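Local coordinates for Maltose/maltodextrin transport permease homologue (Bdellovibrio bacteriovorus HD100, PDB 6FFL), which binds maltotriose through its MalE solute-binding domain, the part described here, which is fused to the transmembrane MalF subunit of a maltose/maltodextrin ABC transporter, at residues A168-A173 against A251-I256; N114-L119 against P164-P169; D88-F93 against G103-I108. All coordinates share one frame; numbering follows the deposited sequence.

Contact 1 (A168-A173 against A251-I256); sequences APFIPA and ARIPMI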
loop_
_atom_site.group_PDB
_atom_site.type_symbol
_atom_site.label_atom_id
_atom_site.label_comp_id
_atom_site.label_asym_id
_atom_site.label_seq_id
_atom_site.Cartn_x
_atom_site.Cartn_y
_atom_site.Cartn_z
ATOM N N ALA A 168 0.256 7.035 -8.645
ATOM C CA ALA A 168 1.331 6.285 -9.290
ATOM C C ALA A 168 0.887 5.298 -10.367
ATOM O O ALA A 168 1.595 5.184 -11.381
ATOM C CB ALA A 168 2.136 5.542 -8.214
ATOM N N PRO A 169 -0.222 4.557 -10.232
ATOM C CA PRO A 169 -0.560 3.596 -11.291
ATOM C C PRO A 169 -0.792 4.255 -12.637
ATOM O O PRO A 169 -0.564 3.616 -13.673
ATOM C CB PRO A 169 -1.837 2.922 -10.765
ATOM C CG PRO A 169 -1.794 3.121 -9.278
ATOM C CD PRO A 169 -1.184 4.486 -9.113
ATOM N N PHE A 170 -1.234 5.513 -12.659
ATOM C CA PHE A 170 -1.534 6.162 -13.936
ATOM C C PHE A 170 -0.288 6.583 -14.689
ATOM O O PHE A 170 -0.337 6.724 -15.915
ATOM C CB PHE A 170 -2.420 7.392 -13.722
ATOM C CG PHE A 170 -3.721 7.078 -13.039
ATOM C CD1 PHE A 170 -4.742 6.430 -13.723
ATOM C CD2 PHE A 170 -3.916 7.416 -11.714
ATOM C CE1 PHE A 170 -5.938 6.114 -13.085
ATOM C CE2 PHE A 170 -5.109 7.109 -11.073
ATOM C CZ PHE A 170 -6.118 6.462 -11.761
ATOM N N ILE A 171 0.817 6.799 -13.990
ATOM C CA ILE A 171 2.001 7.359 -14.638
ATOM C C ILE A 171 2.433 6.492 -15.819
ATOM O O ILE A 171 2.522 7.021 -16.936
ATOM C CB ILE A 171 3.138 7.575 -13.626
ATOM C CG1 ILE A 171 2.687 8.576 -12.559
ATOM C CG2 ILE A 171 4.384 8.075 -14.351
ATOM C CD1 ILE A 171 3.629 8.665 -11.331
ATOM N N PRO A 172 2.697 5.184 -15.658
ATOM C CA PRO A 172 3.111 4.387 -16.821
ATOM C C PRO A 172 2.027 4.236 -17.875
ATOM O O PRO A 172 2.361 3.983 -19.038
ATOM C CB PRO A 172 3.481 3.027 -16.208
ATOM C CG PRO A 172 2.738 2.967 -14.907
ATOM C CD PRO A 172 2.725 4.384 -14.416
ATOM N N ALA A 173 0.747 4.381 -17.515
ATOM C CA ALA A 173 -0.296 4.319 -18.535
ATOM C C ALA A 173 -0.259 5.534 -19.452
ATOM O O ALA A 173 -0.770 5.470 -20.579
ATOM C CB ALA A 173 -1.678 4.187 -17.875
ATOM N N ALA A 251 -11.995 -4.678 -9.555
ATOM C CA ALA A 251 -11.630 -4.685 -10.967
ATOM C C ALA A 251 -10.324 -3.927 -11.136
ATOM O O ALA A 251 -9.899 -3.179 -10.253
ATOM C CB ALA A 251 -12.717 -4.047 -11.845
ATOM N N ARG A 252 -9.697 -4.107 -12.296
ATOM C CA ARG A 252 -8.568 -3.250 -12.643
ATOM C C ARG A 252 -8.976 -1.782 -12.616
ATOM O O ARG A 252 -10.091 -1.431 -13.021
ATOM C CB ARG A 252 -8.054 -3.605 -14.043
ATOM C CG ARG A 252 -7.429 -4.973 -14.151
ATOM C CD ARG A 252 -6.941 -5.251 -15.561
ATOM N NE ARG A 252 -6.220 -6.517 -15.609
ATOM C CZ ARG A 252 -5.670 -7.028 -16.702
ATOM N NH1 ARG A 252 -5.747 -6.372 -17.850
ATOM N NH2 ARG A 252 -5.030 -8.195 -16.640
ATOM N N ILE A 253 -8.063 -0.914 -12.174
ATOM C CA ILE A 253 -8.243 0.516 -12.449
ATOM C C ILE A 253 -8.386 0.624 -13.962
ATOM O O ILE A 253 -7.576 0.045 -14.697
ATOM C CB ILE A 253 -7.073 1.363 -11.919
ATOM C CG1 ILE A 253 -7.001 1.284 -10.393
ATOM C CG2 ILE A 253 -7.209 2.816 -12.366
ATOM C CD1 ILE A 253 -5.662 1.809 -9.820
ATOM N N PRO A 254 -9.414 1.303 -14.469
ATOM C CA PRO A 254 -9.741 1.185 -15.898
ATOM C C PRO A 254 -8.625 1.681 -16.814
ATOM O O PRO A 254 -7.896 2.630 -16.504
ATOM C CB PRO A 254 -11.001 2.044 -16.040
ATOM C CG PRO A 254 -11.654 1.949 -14.708
ATOM C CD PRO A 254 -10.506 1.930 -13.703
ATOM N N MET A 255 -8.518 1.021 -17.963
ATOM C CA MET A 255 -7.546 1.391 -18.985
ATOM C C MET A 255 -7.759 2.832 -19.438
ATOM O O MET A 255 -8.889 3.296 -19.602
ATOM C CB MET A 255 -7.681 0.422 -20.164
ATOM C CG MET A 255 -6.982 0.810 -21.462
ATOM S SD MET A 255 -7.438 -0.310 -22.826
ATOM C CE MET A 255 -6.627 -1.805 -22.280
ATOM N N ILE A 256 -6.660 3.559 -19.624
ATOM C CA ILE A 256 -6.779 4.923 -20.129
ATOM C C ILE A 256 -7.168 4.879 -21.599
ATOM O O ILE A 256 -6.435 4.334 -22.432
ATOM C CB ILE A 256 -5.472 5.696 -19.923
ATOM C CG1 ILE A 256 -5.105 5.663 -18.437
ATOM C CG2 ILE A 256 -5.565 7.106 -20.533
ATOM C CD1 ILE A 256 -6.170 6.319 -17.554
#

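Contact 2 (N114-L119 against P164-P169); sequences NHLMLL and PFFFAP. With GLC (alpha-D-glucopyranose), chain B; GLC (alpha-D-glucopyranose), chain C.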
loop_
_atom_site.group_PDB
_atom_site.type_symbol
_atom_site.label_atom_id
_atom_site.label_comp_id
_atom_site.label_asym_id
_atom_site.label_seq_id
_atom_site.Cartn_x
_atom_site.Cartn_y
_atom_site.Cartn_z
ATOM N N ASN A 114 -0.722 -5.517 -1.565
ATOM C CA ASN A 114 -0.504 -4.092 -1.334
ATOM C C ASN A 114 -0.846 -3.265 -2.566
ATOM O O ASN A 114 -0.324 -2.167 -2.747
ATOM C CB ASN A 114 0.944 -3.826 -0.884
ATOM C CG ASN A 114 1.073 -2.532 -0.121
ATOM O OD1 ASN A 114 0.311 -2.285 0.812
ATOM N ND2 ASN A 114 2.023 -1.688 -0.521
ATOM N N HIS A 115 -1.720 -3.788 -3.420
ATOM C CA HIS A 115 -1.982 -3.228 -4.736
ATOM C C HIS A 115 -3.316 -2.493 -4.750
ATOM O O HIS A 115 -4.284 -2.919 -4.108
ATOM C CB HIS A 115 -1.981 -4.328 -5.800
ATOM C CG HIS A 115 -2.884 -5.487 -5.487
ATOM N ND1 HIS A 115 -2.768 -6.238 -4.330
ATOM C CD2 HIS A 115 -3.907 -6.031 -6.185
ATOM C CE1 HIS A 115 -3.680 -7.196 -4.338
ATOM N NE2 HIS A 115 -4.386 -7.092 -5.453
ATOM N N LEU A 116 -3.366 -1.399 -5.507
ATOM C CA LEU A 116 -4.588 -0.632 -5.692
ATOM C C LEU A 116 -5.447 -1.215 -6.807
ATOM O O LEU A 116 -4.949 -1.832 -7.752
ATOM C CB LEU A 116 -4.262 0.817 -6.022
ATOM C CG LEU A 116 -3.560 1.574 -4.906
ATOM C CD1 LEU A 116 -3.119 2.942 -5.444
ATOM C CD2 LEU A 116 -4.468 1.730 -3.701
ATOM N N MET A 117 -6.751 -0.985 -6.700
ATOM C CA MET A 117 -7.694 -1.512 -7.677
ATOM C C MET A 117 -8.937 -0.640 -7.629
ATOM O O MET A 117 -9.073 0.219 -6.759
ATOM C CB MET A 117 -8.035 -2.972 -7.372
ATOM C CG MET A 117 -8.910 -3.136 -6.145
ATOM S SD MET A 117 -8.661 -4.704 -5.284
ATOM C CE MET A 117 -7.075 -4.401 -4.478
ATOM N N LEU A 118 -9.849 -0.872 -8.573
ATOM C CA LEU A 118 -11.172 -0.264 -8.507
ATOM C C LEU A 118 -12.072 -1.156 -7.661
ATOM O O LEU A 118 -12.069 -2.380 -7.823
ATOM C CB LEU A 118 -11.766 -0.079 -9.911
ATOM C CG LEU A 118 -13.060 0.744 -9.976
ATOM C CD1 LEU A 118 -12.734 2.218 -9.836
ATOM C CD2 LEU A 118 -13.813 0.478 -11.286
ATOM N N LEU A 119 -12.794 -0.552 -6.720
ATOM C CA LEU A 119 -13.831 -1.245 -5.973
ATOM C C LEU A 119 -15.138 -0.574 -6.332
ATOM O O LEU A 119 -15.174 0.643 -6.537
ATOM C CB LEU A 119 -13.606 -1.181 -4.446
ATOM C CG LEU A 119 -12.308 -1.808 -3.920
ATOM C CD1 LEU A 119 -11.158 -0.798 -3.948
ATOM C CD2 LEU A 119 -12.537 -2.333 -2.500
ATOM N N PRO A 164 0.730 10.171 -3.297
ATOM C CA PRO A 164 1.373 9.708 -4.536
ATOM C C PRO A 164 1.129 8.244 -4.865
ATOM O O PRO A 164 1.025 7.889 -6.044
ATOM C CB PRO A 164 2.862 9.987 -4.279
ATOM C CG PRO A 164 2.871 11.094 -3.311
ATOM C CD PRO A 164 1.656 10.918 -2.430
ATOM N N PHE A 165 1.064 7.369 -3.856
ATOM C CA PHE A 165 0.782 5.962 -4.134
ATOM C C PHE A 165 -0.478 5.810 -4.975
ATOM O O PHE A 165 -0.555 4.922 -5.833
ATOM C CB PHE A 165 0.634 5.202 -2.815
ATOM C CG PHE A 165 0.733 3.701 -2.950
ATOM C CD1 PHE A 165 1.930 3.096 -3.322
ATOM C CD2 PHE A 165 -0.367 2.901 -2.676
ATOM C CE1 PHE A 165 2.042 1.704 -3.412
ATOM C CE2 PHE A 165 -0.281 1.512 -2.768
ATOM C CZ PHE A 165 0.934 0.912 -3.146
ATOM N N PHE A 166 -1.456 6.687 -4.763
ATOM C CA PHE A 166 -2.753 6.531 -5.409
ATOM C C PHE A 166 -2.791 7.109 -6.820
ATOM O O PHE A 166 -3.666 6.716 -7.604
ATOM C CB PHE A 166 -3.832 7.156 -4.530
ATOM C CG PHE A 166 -4.103 6.376 -3.265
ATOM C CD1 PHE A 166 -3.241 6.458 -2.175
ATOM C CD2 PHE A 166 -5.215 5.547 -3.174
ATOM C CE1 PHE A 166 -3.485 5.727 -1.011
ATOM C CE2 PHE A 166 -5.466 4.815 -2.008
ATOM C CZ PHE A 166 -4.602 4.909 -0.934
ATOM N N PHE A 167 -1.869 8.005 -7.195
ATOM C CA PHE A 167 -1.813 8.358 -8.615
ATOM C C PHE A 167 -0.660 7.694 -9.356
ATOM O O PHE A 167 -0.636 7.735 -10.592
ATOM C CB PHE A 167 -1.810 9.898 -8.818
ATOM C CG PHE A 167 -0.609 10.637 -8.278
ATOM C CD1 PHE A 167 0.627 10.589 -8.930
ATOM C CD2 PHE A 167 -0.742 11.456 -7.166
ATOM C CE1 PHE A 167 1.714 11.320 -8.448
ATOM C CE2 PHE A 167 0.339 12.185 -6.672
ATOM C CZ PHE A 167 1.578 12.104 -7.318
ATOM N N ALA A 168 0.256 7.035 -8.645
ATOM C CA ALA A 168 1.331 6.285 -9.290
ATOM C C ALA A 168 0.887 5.298 -10.367
ATOM O O ALA A 168 1.595 5.184 -11.381
ATOM C CB ALA A 168 2.136 5.542 -8.214
ATOM N N PRO A 169 -0.222 4.557 -10.232
ATOM C CA PRO A 169 -0.560 3.596 -11.291
ATOM C C PRO A 169 -0.792 4.255 -12.637
ATOM O O PRO A 169 -0.564 3.616 -13.673
ATOM C CB PRO A 169 -1.837 2.922 -10.765
ATOM C CG PRO A 169 -1.794 3.121 -9.278
ATOM C CD PRO A 169 -1.184 4.486 -9.113
HETATM C C1 GLC B . 3.298 3.859 -0.139
HETATM C C2 GLC B . 4.747 3.619 0.292
HETATM C C3 GLC B . 5.213 4.777 1.180
HETATM C C4 GLC B . 5.047 6.096 0.444
HETATM C C5 GLC B . 3.591 6.263 -0.015
HETATM C C6 GLC B . 3.464 7.475 -0.933
HETATM O O2 GLC B . 4.878 2.359 0.981
HETATM O O3 GLC B . 6.606 4.608 1.523
HETATM O O4 GLC B . 5.407 7.171 1.325
HETATM O O5 GLC B . 3.215 5.125 -0.798
HETATM O O6 GLC B . 2.085 7.826 -1.172
HETATM C C1 GLC C . -1.046 1.833 1.960
HETATM C C2 GLC C . 0.130 1.009 1.452
HETATM C C3 GLC C . 1.453 1.754 1.543
HETATM C C4 GLC C . 1.282 3.105 0.858
HETATM C C5 GLC C . 0.132 3.862 1.516
HETATM C C6 GLC C . -0.074 5.234 0.864
HETATM O O2 GLC C . 0.179 -0.209 2.219
HETATM O O3 GLC C . 2.461 0.983 0.866
HETATM O O4 GLC C . 2.468 3.869 1.013
HETATM O O5 GLC C . -1.060 3.106 1.329
HETATM O O6 GLC C . -0.899 6.064 1.710
#

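Contact 3 (D88-F93 against G103-I108); sequences DYFQNF and GKHYMI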
loop_
_atom_site.group_PDB
_atom_site.type_symbol
_atom_site.label_atom_id
_atom_site.label_comp_id
_atom_site.label_asym_id
_atom_site.label_seq_id
_atom_site.Cartn_x
_atom_site.Cartn_y
_atom_site.Cartn_z
ATOM N N ASP A 88 17.118 -21.542 3.228
ATOM C CA ASP A 88 15.969 -22.396 2.950
ATOM C C ASP A 88 14.661 -21.771 3.428
ATOM O O ASP A 88 13.589 -22.143 2.941
ATOM C CB ASP A 88 16.169 -23.770 3.590
ATOM C CG ASP A 88 17.186 -24.616 2.841
ATOM O OD1 ASP A 88 17.371 -24.395 1.623
ATOM O OD2 ASP A 88 17.802 -25.499 3.473
ATOM N N TYR A 89 14.725 -20.825 4.363
ATOM C CA TYR A 89 13.520 -20.132 4.797
ATOM C C TYR A 89 12.896 -19.347 3.648
ATOM O O TYR A 89 11.698 -19.472 3.375
ATOM C CB TYR A 89 13.853 -19.214 5.976
ATOM C CG TYR A 89 12.698 -18.379 6.466
ATOM C CD1 TYR A 89 12.503 -17.087 5.990
ATOM C CD2 TYR A 89 11.803 -18.873 7.410
ATOM C CE1 TYR A 89 11.444 -16.319 6.426
ATOM C CE2 TYR A 89 10.738 -18.108 7.856
ATOM C CZ TYR A 89 10.565 -16.833 7.361
ATOM O OH TYR A 89 9.517 -16.053 7.797
ATOM N N PHE A 90 13.697 -18.531 2.954
ATOM C CA PHE A 90 13.122 -17.575 2.013
ATOM C C PHE A 90 12.582 -18.237 0.751
ATOM O O PHE A 90 11.671 -17.684 0.124
ATOM C CB PHE A 90 14.153 -16.495 1.674
ATOM C CG PHE A 90 14.337 -15.498 2.788
ATOM C CD1 PHE A 90 13.394 -14.508 3.001
ATOM C CD2 PHE A 90 15.417 -15.594 3.651
ATOM C CE1 PHE A 90 13.525 -13.610 4.042
ATOM C CE2 PHE A 90 15.559 -14.691 4.700
ATOM C CZ PHE A 90 14.604 -13.705 4.891
ATOM N N GLN A 91 13.106 -19.407 0.370
ATOM C CA GLN A 91 12.591 -20.085 -0.815
ATOM C C GLN A 91 11.165 -20.592 -0.627
ATOM O O GLN A 91 10.532 -20.978 -1.614
ATOM C CB GLN A 91 13.510 -21.249 -1.216
ATOM C CG GLN A 91 13.906 -22.168 -0.072
ATOM C CD GLN A 91 14.633 -23.436 -0.522
ATOM O OE1 GLN A 91 14.010 -24.468 -0.796
ATOM N NE2 GLN A 91 15.959 -23.366 -0.575
ATOM N N ASN A 92 10.648 -20.593 0.600
ATOM C CA ASN A 92 9.287 -21.053 0.858
ATOM C C ASN A 92 8.252 -19.963 0.647
ATOM O O ASN A 92 7.049 -20.228 0.809
ATOM C CB ASN A 92 9.165 -21.594 2.287
ATOM C CG ASN A 92 10.027 -22.816 2.529
ATOM O OD1 ASN A 92 10.525 -23.023 3.639
ATOM N ND2 ASN A 92 10.222 -23.629 1.492
ATOM N N PHE A 93 8.683 -18.751 0.301
ATOM C CA PHE A 93 7.794 -17.606 0.158
ATOM C C PHE A 93 7.911 -17.020 -1.242
ATOM O O PHE A 93 8.971 -17.077 -1.873
ATOM C CB PHE A 93 8.115 -16.526 1.216
ATOM C CG PHE A 93 8.046 -17.038 2.634
ATOM C CD1 PHE A 93 6.875 -16.956 3.360
ATOM C CD2 PHE A 93 9.148 -17.636 3.225
ATOM C CE1 PHE A 93 6.809 -17.445 4.666
ATOM C CE2 PHE A 93 9.088 -18.118 4.523
ATOM C CZ PHE A 93 7.920 -18.023 5.244
ATOM N N GLY A 103 21.811 -7.227 -1.980
ATOM C CA GLY A 103 22.099 -8.639 -1.890
ATOM C C GLY A 103 21.593 -9.347 -0.655
ATOM O O GLY A 103 21.910 -10.526 -0.475
ATOM N N LYS A 104 20.810 -8.685 0.195
ATOM C CA LYS A 104 20.359 -9.283 1.445
ATOM C C LYS A 104 18.854 -9.124 1.609
ATOM O O LYS A 104 18.215 -8.282 0.967
ATOM C CB LYS A 104 21.061 -8.658 2.661
ATOM C CG LYS A 104 22.571 -8.904 2.694
ATOM C CD LYS A 104 23.277 -7.998 3.697
ATOM C CE LYS A 104 24.707 -7.694 3.261
ATOM N NZ LYS A 104 25.528 -7.126 4.370
ATOM N N HIS A 105 18.302 -9.931 2.518
ATOM C CA HIS A 105 16.883 -9.889 2.873
ATOM C C HIS A 105 16.717 -9.118 4.177
ATOM O O HIS A 105 17.134 -9.595 5.232
ATOM C CB HIS A 105 16.311 -11.294 3.051
ATOM C CG HIS A 105 16.172 -12.078 1.784
ATOM N ND1 HIS A 105 17.017 -13.116 1.458
ATOM C CD2 HIS A 105 15.263 -12.004 0.781
ATOM C CE1 HIS A 105 16.646 -13.638 0.302
ATOM N NE2 HIS A 105 15.585 -12.982 -0.130
ATOM N N TYR A 106 16.056 -7.960 4.125
ATOM C CA TYR A 106 15.829 -7.200 5.346
ATOM C C TYR A 106 14.397 -7.296 5.858
ATOM O O TYR A 106 14.111 -6.783 6.946
ATOM C CB TYR A 106 16.207 -5.719 5.131
ATOM C CG TYR A 106 17.709 -5.506 4.980
ATOM C CD1 TYR A 106 18.538 -5.462 6.093
ATOM C CD2 TYR A 106 18.283 -5.341 3.727
ATOM C CE1 TYR A 106 19.916 -5.258 5.960
ATOM C CE2 TYR A 106 19.650 -5.149 3.581
ATOM C CZ TYR A 106 20.453 -5.106 4.695
ATOM O OH TYR A 106 21.804 -4.911 4.538
ATOM N N MET A 107 13.495 -7.942 5.116
ATOM C CA MET A 107 12.084 -7.947 5.460
ATOM C C MET A 107 11.468 -9.274 5.036
ATOM O O MET A 107 11.828 -9.813 3.986
ATOM C CB MET A 107 11.351 -6.785 4.768
ATOM C CG MET A 107 9.851 -6.882 4.839
ATOM S SD MET A 107 8.986 -5.535 4.009
ATOM C CE MET A 107 9.375 -4.143 5.083
ATOM N N ILE A 108 10.536 -9.794 5.835
ATOM C CA ILE A 108 9.702 -10.907 5.387
ATOM C C ILE A 108 8.241 -10.543 5.626
ATOM O O ILE A 108 7.842 -10.240 6.760
ATOM C CB ILE A 108 10.058 -12.241 6.072
ATOM C CG1 ILE A 108 9.024 -13.297 5.692
ATOM C CG2 ILE A 108 10.139 -12.099 7.597
ATOM C CD1 ILE A 108 9.184 -13.772 4.264
#

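Contact 1 (A168-A173 against A251-I256)
Ile253 spends one branch on each of two neighbours, Pro169 and Phe170. With CG2 anti to its backbone N, that methyl comes within 3.6 Å of CE1 of Phe170, and an extended chi2 (166°) carries CD1 to 4.1 Å from CB of Pro169. Ile256, three residues further along the loop, does much the same. Its CG1 packs 3.8 Å from CB of Ala173, and its CD1 rests 4.1 Å from CD1 of Phe170, so the phenyl ring is touched by both isoleucines, each crossing it at about a right angle. A branched isoleucine can serve two partners at once, and the small alanine lets the chain of Ile256 come in close to the backbone.

All of these contacts are apolar; no hydrogen bond joins the two segments. The polar backbone looks elsewhere: Ile171 N bonds to Ala168 O, the carbonyl of Ala173 accepts from Thr259, and Pro169 has a backbone bond with Ser264. Beyond the isoleucines, the Phe170 ring also meets that of Phe199. This buried hydrocarbon layer, between a short helix and the loop leaving strand 248-251, belongs to the core of the second lobe of a two-lobed periplasmic-binding-protein fold.

Contact 2 (N114-L119 against P164-P169)
Leu116 splays its two methyls between consecutive phenylalanines. CD2 meets CE2 of Phe166 at 3.7 Å, while CD1 settles 3.3 Å from the carbonyl O of Phe165 and also touches the Phe165 ring and CG of Pro169. A leucine suits the place because its fork lays one methyl on the Phe165-Phe166 backbone and the other beside the Phe166 ring.

No hydrogen bond joins the segments; Asn114 O lies near the plane of the Phe165 ring, at its edge, 3.3 Å from CZ. C4 of the chain C glucose sits over one face of that ring, displaced toward the rim.

Both segments grip the maltotriose directly. In Asn114, chi1 of -157° carries CG toward the sugar and chi2 (50°) sets the amide: OD1 takes a short 2.5 Å hydrogen bond from O2 of the chain C glucose, and ND2 gives an almost straight one to O3 (3.0 Å, 178°). Lys270 also holds OD1. Phe165 N donates to O6 of the chain B glucose at 2.9 Å.

Around this wall of the sugar pocket, strand 116-121 runs between strands 228-234 and 248-251, Trp236 touches Asn114 and Leu116, and helix 346-362 packs on Pro164 and Phe165 through Trp351.

Contact 3 (D88-F93 against G103-I108)
Phe90 O accepts the hydrogen bond from Phe93 N (3.2 Å) that closes a type I beta turn, and this turn presents the rings of Phe90 and Phe93 to His105 and Ile108. The same carbonyl lies at the edge of the Phe93 ring, in its plane.

Phe90 and His105 form a face-to-face stack, their centroids 3.9 Å apart and their planes only 8° from parallel. The two side chains run past each other in opposite directions, which brings CB of His105 over the same phenyl face, 3.5 Å from CZ of Phe90. The opposite face of Phe90 is covered by CD1 of Tyr89, so the phenyl is sandwiched. Histidine suits this place because its flat ring can stack while its rim stays polar: ND1 is hydrogen-bonded to Asp82, which would fix the ring's rotation and may favour the protonated form.

Ile108 serves the other two aromatics. Its CG1, anti to the backbone N (chi1 172°), is sent toward Tyr89, which meets the isoleucine tip to tip with OH 3.5 Å from CG1. That hydroxyl is not left to hydrocarbon alone, since it is hydrogen-bonded to Thr295. The second torsion then places CD1 over the face of Phe93, 4.0 Å from the ring centroid and 16° off the normal, a CH-pi contact.

No hydrogen bond joins the segments; aromatic faces and aliphatic groups bind the 88-93 segment, with its short helix and turn, to strand 104-109 of the first lobe's sheet, which pairs antiparallel with 100-101 and 266-274 as in type II periplasmic binding proteins.

In the fold
From the N terminus, contact 3 comes first and closes a short loop, bringing 103-108 back onto 88-93 within the first lobe. The chain then passes to the second lobe, where contact 2 closes a longer loop from 114-119 to 164-169. Contact 1 starts where contact 2 ends, and spans the largest loop, to 251-256. Contact 3 is thus in series with the other two, which meet at their shared Ala168 and Pro169. Their centres are about 8 Å apart. A probable hydrogen bond from Leu118 N to Ala251 O pairs strands 116-121 and 248-251, while the turns at 164-173 pack on Leu116 of one and on the loop leaving the other. Contact 3 touches neither; its centre is about 26 Å from that of contact 2.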